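Local structure of ASCH domain (Vibrio cholerae TMA 21, 3S9X) at residues Ala39-Ala44 and Thr83-Lys88; Ser97-Gln102 and Leu149-Phe154. The protein is of unknown function but carries an ASCH domain of the PUA clan, whose beta-barrel-like fold suggests RNA binding. All blocks are in the same frame, centred on the assembly; numbering follows the deposited sequence. Where two conformers were deposited one is given.

Contact 1 (Ala39-Ala44 and Thr83-Lys88); sequences ADEYNA and TNWDGK
Glu41, in the first turn of helix 41-52, faces Trp85 in the type I beta turn Asn84-Gly87, their CA atoms 5.4 Å apart. Trp85 has CG anti to its backbone N (chi1 -179°), and its indole lies along the helix start. One face of the ring lies against Glu41: CB sits 3.5 Å from the centroid of the five-membered ring, only 5° off the normal, a CH-pi contact, while CA lies above the same face, nearest CD2. The Glu41 chain is extended beyond CG and crosses the indole at about a right angle, its carboxylate plane 20° from the ring plane. The benzo side reaches back over the backbone, with CZ3 3.6 Å from Asp40 C, and Ala44 CB approaches CE3 obliquely.

Polar atoms are joined through water. Glu41 OE2 and Asp86 OD2, like charges 4.1 Å apart, have two waters between them within bonding distance of both, though water 2 is long to Glu41 OE2; these waters probably ease the repulsion. A third water donates to Ala44 O and Thr83 O. Each segment is also braced internally. Asp40, the N-cap, takes Asn43 N on OD2 at 2.9 Å, from above its carboxylate plane. In the turn, Asn84 O accepts from Thr83 OG1 and Gly87 N, and Asn84 OD1 accepts from Lys88 N. The ring of Tyr36 meets that of Trp85, and Asn45 OD1 accepts from Trp85 N. The arrangement is a beta-hairpin turn, between strands 79-83 and 89-102, docked by a tryptophan on a capped helix N-terminus.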
loop_
_atom_site.group_PDB
_atom_site.type_symbol
_atom_site.label_atom_id
_atom_site.label_comp_id
_atom_site.label_asym_id
_atom_site.label_seq_id
_atom_site.Cartn_x
_atom_site.Cartn_y
_atom_site.Cartn_z
ATOM N N ALA A 39 10.182 -1.174 -3.761
ATOM C CA ALA A 39 11.152 -2.270 -3.798
ATOM C C ALA A 39 12.583 -1.806 -3.659
ATOM O O ALA A 39 13.490 -2.580 -3.871
ATOM C CB ALA A 39 10.961 -3.101 -5.116
ATOM N N ASP A 40 12.776 -0.554 -3.273
ATOM C CA ASP A 40 14.132 -0.051 -3.031
ATOM C C ASP A 40 14.122 0.925 -1.867
ATOM O O ASP A 40 13.076 1.470 -1.559
ATOM C CB ASP A 40 14.745 0.590 -4.294
ATOM C CG ASP A 40 14.029 1.874 -4.719
ATOM O OD1 ASP A 40 13.019 1.837 -5.522
ATOM O OD2 ASP A 40 14.334 2.941 -4.211
ATOM N N GLU A 41 15.256 1.100 -1.226
ATOM C CA GLU A 41 15.358 1.900 -0.033
ATOM C C GLU A 41 14.947 3.360 -0.241
ATOM O O GLU A 41 14.206 3.919 0.564
ATOM C CB GLU A 41 16.805 1.779 0.491
ATOM C CG GLU A 41 17.085 2.626 1.708
ATOM C CD GLU A 41 18.427 2.347 2.329
ATOM O OE1 GLU A 41 19.345 1.876 1.598
ATOM O OE2 GLU A 41 18.664 2.687 3.470
ATOM N N TYR A 42 15.445 3.968 -1.296
ATOM C CA TYR A 42 15.206 5.360 -1.506
ATOM C C TYR A 42 13.703 5.595 -1.599
ATOM O O TYR A 42 13.159 6.483 -0.943
ATOM C CB TYR A 42 15.890 5.792 -2.823
ATOM C CG TYR A 42 15.435 7.119 -3.287
ATOM C CD1 TYR A 42 15.958 8.259 -2.768
ATOM C CD2 TYR A 42 14.391 7.210 -4.188
ATOM C CE1 TYR A 42 15.425 9.538 -3.165
ATOM C CE2 TYR A 42 13.890 8.399 -4.570
ATOM C CZ TYR A 42 14.378 9.538 -4.078
ATOM O OH TYR A 42 13.767 10.723 -4.463
ATOM N N ASN A 43 13.022 4.829 -2.469
ATOM C CA ASN A 43 11.574 5.033 -2.657
ATOM C C ASN A 43 10.783 4.551 -1.424
ATOM O O ASN A 43 9.803 5.192 -1.095
ATOM C CB ASN A 43 11.071 4.356 -3.911
ATOM C CG ASN A 43 11.510 5.102 -5.168
ATOM O OD1 ASN A 43 12.242 4.562 -6.000
ATOM N ND2 ASN A 43 11.088 6.284 -5.273
ATOM N N ALA A 44 11.226 3.485 -0.732
ATOM C CA ALA A 44 10.509 3.029 0.475
ATOM C C ALA A 44 10.448 4.153 1.500
ATOM O O ALA A 44 9.449 4.423 2.115
ATOM C CB ALA A 44 11.141 1.810 1.073
ATOM N N THR A 83 6.275 0.884 7.523
ATOM C CA THR A 83 7.640 1.035 7.998
ATOM C C THR A 83 8.511 1.677 6.911
ATOM O O THR A 83 8.118 1.742 5.721
ATOM C CB THR A 83 8.253 -0.300 8.385
ATOM O OG1 THR A 83 8.598 -1.057 7.248
ATOM C CG2 THR A 83 7.315 -1.152 9.293
ATOM N N ASN A 84 9.675 2.137 7.324
ATOM C CA ASN A 84 10.693 2.442 6.381
ATOM C C ASN A 84 11.406 1.183 5.934
ATOM O O ASN A 84 11.030 0.069 6.268
ATOM C CB ASN A 84 11.617 3.556 6.907
ATOM C CG ASN A 84 12.540 3.116 8.027
ATOM O OD1 ASN A 84 12.636 1.915 8.340
ATOM N ND2 ASN A 84 13.170 4.112 8.657
ATOM N N TRP A 85 12.428 1.340 5.090
ATOM C CA TRP A 85 13.151 0.206 4.553
ATOM C C TRP A 85 13.669 -0.745 5.613
ATOM O O TRP A 85 13.725 -1.946 5.352
ATOM C CB TRP A 85 14.290 0.753 3.668
ATOM C CG TRP A 85 15.169 -0.260 2.990
ATOM C CD1 TRP A 85 16.440 -0.560 3.326
ATOM C CD2 TRP A 85 14.861 -1.079 1.859
ATOM N NE1 TRP A 85 16.987 -1.477 2.421
ATOM C CE2 TRP A 85 16.015 -1.794 1.516
ATOM C CE3 TRP A 85 13.698 -1.236 1.065
ATOM C CZ2 TRP A 85 16.064 -2.670 0.465
ATOM C CZ3 TRP A 85 13.780 -2.130 -0.032
ATOM C CH2 TRP A 85 14.971 -2.780 -0.328
ATOM N N ASP A 86 14.106 -0.143 6.698
ATOM C CA ASP A 86 14.690 -0.833 7.808
ATOM C C ASP A 86 13.733 -1.314 8.905
ATOM O O ASP A 86 14.202 -1.788 9.936
ATOM C CB ASP A 86 15.807 0.024 8.360
ATOM C CG ASP A 86 17.049 -0.083 7.456
ATOM O OD1 ASP A 86 17.616 -1.231 7.383
ATOM O OD2 ASP A 86 17.506 0.943 6.957
ATOM N N GLY A 87 12.457 -1.246 8.566
ATOM C CA GLY A 87 11.454 -1.782 9.457
ATOM C C GLY A 87 11.027 -0.880 10.610
ATOM O O GLY A 87 10.281 -1.333 11.483
ATOM N N LYS A 88 11.537 0.318 10.706
ATOM C CA LYS A 88 11.131 1.270 11.701
ATOM C C LYS A 88 9.709 1.714 11.402
ATOM O O LYS A 88 9.460 2.200 10.320
ATOM C CB LYS A 88 12.050 2.478 11.768
ATOM C CG LYS A 88 11.658 3.427 12.882
ATOM C CD LYS A 88 12.525 4.724 12.849
ATOM C CE LYS A 88 12.079 5.776 13.861
ATOM N NZ LYS A 88 11.796 5.158 15.228
HETATM O O HOH W 1 16.733 2.871 5.346
HETATM O O HOH W 2 19.892 2.075 6.455
HETATM O O HOH W 3 7.549 2.567 3.052
#

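Contact 2 (Ser97-Gln102 and Leu149-Phe154); sequences SVSKCQ and LVLEHF
Water 4 is gripped by three groups, Ser97 OG, His153 ND1 and Leu151 O, and ties both strands together on one face of the sheet. It lies 2.8 Å from His153 ND1, at the edge of the imidazole and in its plane, and donates to Leu151 O. Ser97 OG, held between its backbone N and carbonyl carbon (chi1 70°), comes within 3.3 Å of His153 CB and approaches the ring obliquely. The imidazole also meets the ring of Phe110, their planes at about 75°.

Strands 97-102 and 149-154 run antiparallel as neighbours in the five-stranded mixed sheet of this PUA-like domain, their axes 4.5 Å apart. Ser97-His153, Ser99-Leu151 and Cys101-Leu149 are the hydrogen-bonded pairs. The bond from Leu151 N to Ser99 O is short, 2.7 Å, and nearly straight at 166°, whereas Ser97 N to His153 O is weak at 3.5 Å. CA atoms of the non-hydrogen-bonded pairs make CA-H...O contacts with carbonyls of flanking hydrogen-bonded pairs, as Val98 CA does with Leu151 O (3.3 Å).

On the face with Ser97, Cys101 SG, in the conformer given, lies against both methyls of Leu151, and Ser99 OG lies alongside Leu151 CB. The other face carries Val98 and Val150, which touch CG1 to CG1 at 3.7 Å. Beyond strand 149-154, Leu149 extends to Leu62 of strand 58-62 and to Trp124 and Phe132 of helix 121-139.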
loop_
_atom_site.group_PDB
_atom_site.type_symbol
_atom_site.label_atom_id
_atom_site.label_comp_id
_atom_site.label_asym_id
_atom_site.label_seq_id
_atom_site.Cartn_x
_atom_site.Cartn_y
_atom_site.Cartn_z
ATOM N N SER A 97 -10.888 2.277 0.502
ATOM C CA SER A 97 -11.567 1.797 -0.688
ATOM C C SER A 97 -10.682 0.918 -1.505
ATOM O O SER A 97 -9.457 1.046 -1.455
ATOM C CB SER A 97 -12.078 2.942 -1.559
ATOM O OG SER A 97 -11.069 3.652 -2.185
ATOM N N VAL A 98 -11.286 0.021 -2.256
ATOM C CA VAL A 98 -10.609 -0.942 -3.154
ATOM C C VAL A 98 -11.420 -1.031 -4.447
ATOM O O VAL A 98 -12.657 -1.090 -4.422
ATOM C CB VAL A 98 -10.473 -2.308 -2.505
ATOM C CG1 VAL A 98 -9.796 -3.305 -3.450
ATOM C CG2 VAL A 98 -9.708 -2.244 -1.232
ATOM N N SER A 99 -10.744 -0.918 -5.581
ATOM C CA SER A 99 -11.413 -1.065 -6.883
ATOM C C SER A 99 -10.395 -1.508 -7.918
ATOM O O SER A 99 -9.240 -1.752 -7.565
ATOM C CB SER A 99 -12.042 0.272 -7.303
ATOM O OG SER A 99 -11.051 1.196 -7.705
ATOM N N LYS A 100 -10.876 -1.695 -9.152
ATOM C CA LYS A 100 -9.985 -2.132 -10.245
ATOM C C LYS A 100 -10.028 -1.205 -11.453
ATOM O O LYS A 100 -11.082 -0.620 -11.728
ATOM C CB LYS A 100 -10.318 -3.545 -10.730
ATOM C CG LYS A 100 -10.299 -4.584 -9.643
ATOM C CD LYS A 100 -10.624 -5.952 -10.134
ATOM C CE LYS A 100 -10.681 -6.968 -9.052
ATOM N NZ LYS A 100 -11.919 -6.852 -8.198
ATOM N N CYS A 101 -8.899 -1.087 -12.136
ATOM C CA CYS A 101 -8.894 -0.394 -13.452
ATOM C C CYS A 101 -7.704 -0.863 -14.226
ATOM O O CYS A 101 -6.762 -1.384 -13.670
ATOM C CB CYS A 101 -8.824 1.168 -13.429
ATOM S SG CYS A 101 -7.134 1.812 -13.003
ATOM N N GLN A 102 -7.817 -0.755 -15.551
ATOM C CA GLN A 102 -6.687 -1.105 -16.401
ATOM C C GLN A 102 -5.559 -0.129 -16.220
ATOM O O GLN A 102 -5.792 1.069 -16.090
ATOM C CB GLN A 102 -7.060 -1.249 -17.880
ATOM C CG GLN A 102 -7.870 -2.489 -18.115
ATOM C CD GLN A 102 -8.087 -2.752 -19.608
ATOM O OE1 GLN A 102 -7.530 -2.015 -20.543
ATOM N NE2 GLN A 102 -8.829 -3.702 -19.870
ATOM N N LEU A 149 -5.346 -3.527 -12.681
ATOM C CA LEU A 149 -4.735 -3.136 -11.404
ATOM C C LEU A 149 -5.806 -3.170 -10.323
ATOM O O LEU A 149 -6.943 -2.835 -10.620
ATOM C CB LEU A 149 -4.090 -1.765 -11.499
ATOM C CG LEU A 149 -3.072 -1.535 -12.617
ATOM C CD1 LEU A 149 -2.551 -0.088 -12.517
ATOM C CD2 LEU A 149 -2.005 -2.593 -12.680
ATOM N N VAL A 150 -5.355 -3.470 -9.103
ATOM C CA VAL A 150 -6.148 -3.217 -7.928
ATOM C C VAL A 150 -5.697 -1.912 -7.306
ATOM O O VAL A 150 -4.507 -1.744 -6.984
ATOM C CB VAL A 150 -6.108 -4.393 -6.909
ATOM C CG1 VAL A 150 -6.813 -4.052 -5.582
ATOM C CG2 VAL A 150 -6.661 -5.690 -7.543
ATOM N N LEU A 151 -6.648 -0.992 -7.180
ATOM C CA LEU A 151 -6.408 0.369 -6.628
ATOM C C LEU A 151 -6.845 0.354 -5.186
ATOM O O LEU A 151 -7.981 -0.071 -4.867
ATOM C CB LEU A 151 -7.251 1.372 -7.364
ATOM C CG LEU A 151 -7.112 1.378 -8.925
ATOM C CD1 LEU A 151 -7.895 2.587 -9.467
ATOM C CD2 LEU A 151 -5.681 1.389 -9.466
ATOM N N GLU A 152 -5.980 0.858 -4.292
ATOM C CA GLU A 152 -6.312 1.018 -2.873
ATOM C C GLU A 152 -6.174 2.486 -2.474
ATOM O O GLU A 152 -5.210 3.158 -2.897
ATOM C CB GLU A 152 -5.367 0.208 -1.996
ATOM C CG GLU A 152 -5.451 -1.246 -2.231
ATOM C CD GLU A 152 -4.291 -2.038 -1.547
ATOM O OE1 GLU A 152 -4.101 -1.801 -0.358
ATOM O OE2 GLU A 152 -3.730 -2.908 -2.236
ATOM N N HIS A 153 -7.165 3.014 -1.774
ATOM C CA HIS A 153 -7.048 4.306 -1.136
ATOM C C HIS A 153 -6.958 4.088 0.372
ATOM O O HIS A 153 -7.533 3.109 0.902
ATOM C CB HIS A 153 -8.202 5.205 -1.478
ATOM C CG HIS A 153 -8.197 5.710 -2.883
ATOM N ND1 HIS A 153 -8.541 4.956 -3.964
ATOM C CD2 HIS A 153 -7.913 6.934 -3.352
ATOM C CE1 HIS A 153 -8.472 5.714 -5.054
ATOM N NE2 HIS A 153 -8.040 6.896 -4.720
ATOM N N PHE A 154 -6.303 4.983 1.085
ATOM C CA PHE A 154 -6.081 4.806 2.498
ATOM C C PHE A 154 -5.862 6.190 3.185
ATOM O O PHE A 154 -5.630 7.186 2.506
ATOM C CB PHE A 154 -4.940 3.811 2.784
ATOM C CG PHE A 154 -3.670 4.151 2.069
ATOM C CD1 PHE A 154 -2.873 5.215 2.421
ATOM C CD2 PHE A 154 -3.279 3.388 0.960
ATOM C CE1 PHE A 154 -1.660 5.454 1.725
ATOM C CE2 PHE A 154 -2.122 3.652 0.270
ATOM C CZ PHE A 154 -1.297 4.682 0.688
HETATM O O HOH W 4 -9.701 2.426 -4.456
#

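Overall arrangement
Contact 1 and contact 2 lie on opposite sides of the chain's centre, their own centres 22 Å apart and their nearest atoms about 11 Å apart, without touching. They come in series along the chain: contact 1 closes with the loop at 83-88 before contact 2 opens at 97. Strand 89-102 connects them, leaving the turn of contact 1 and supplying at its far end the first partner of contact 2. Across the mixed sheet the order is 32-35, 79-83, 89-102, 148-158 and 58-62. Contact 1 thus fastens helix 41-52 to the turn where strands 79-83 and 89-102 meet, while contact 2 brings the last strand beside 89-102, both within the ASCH domain.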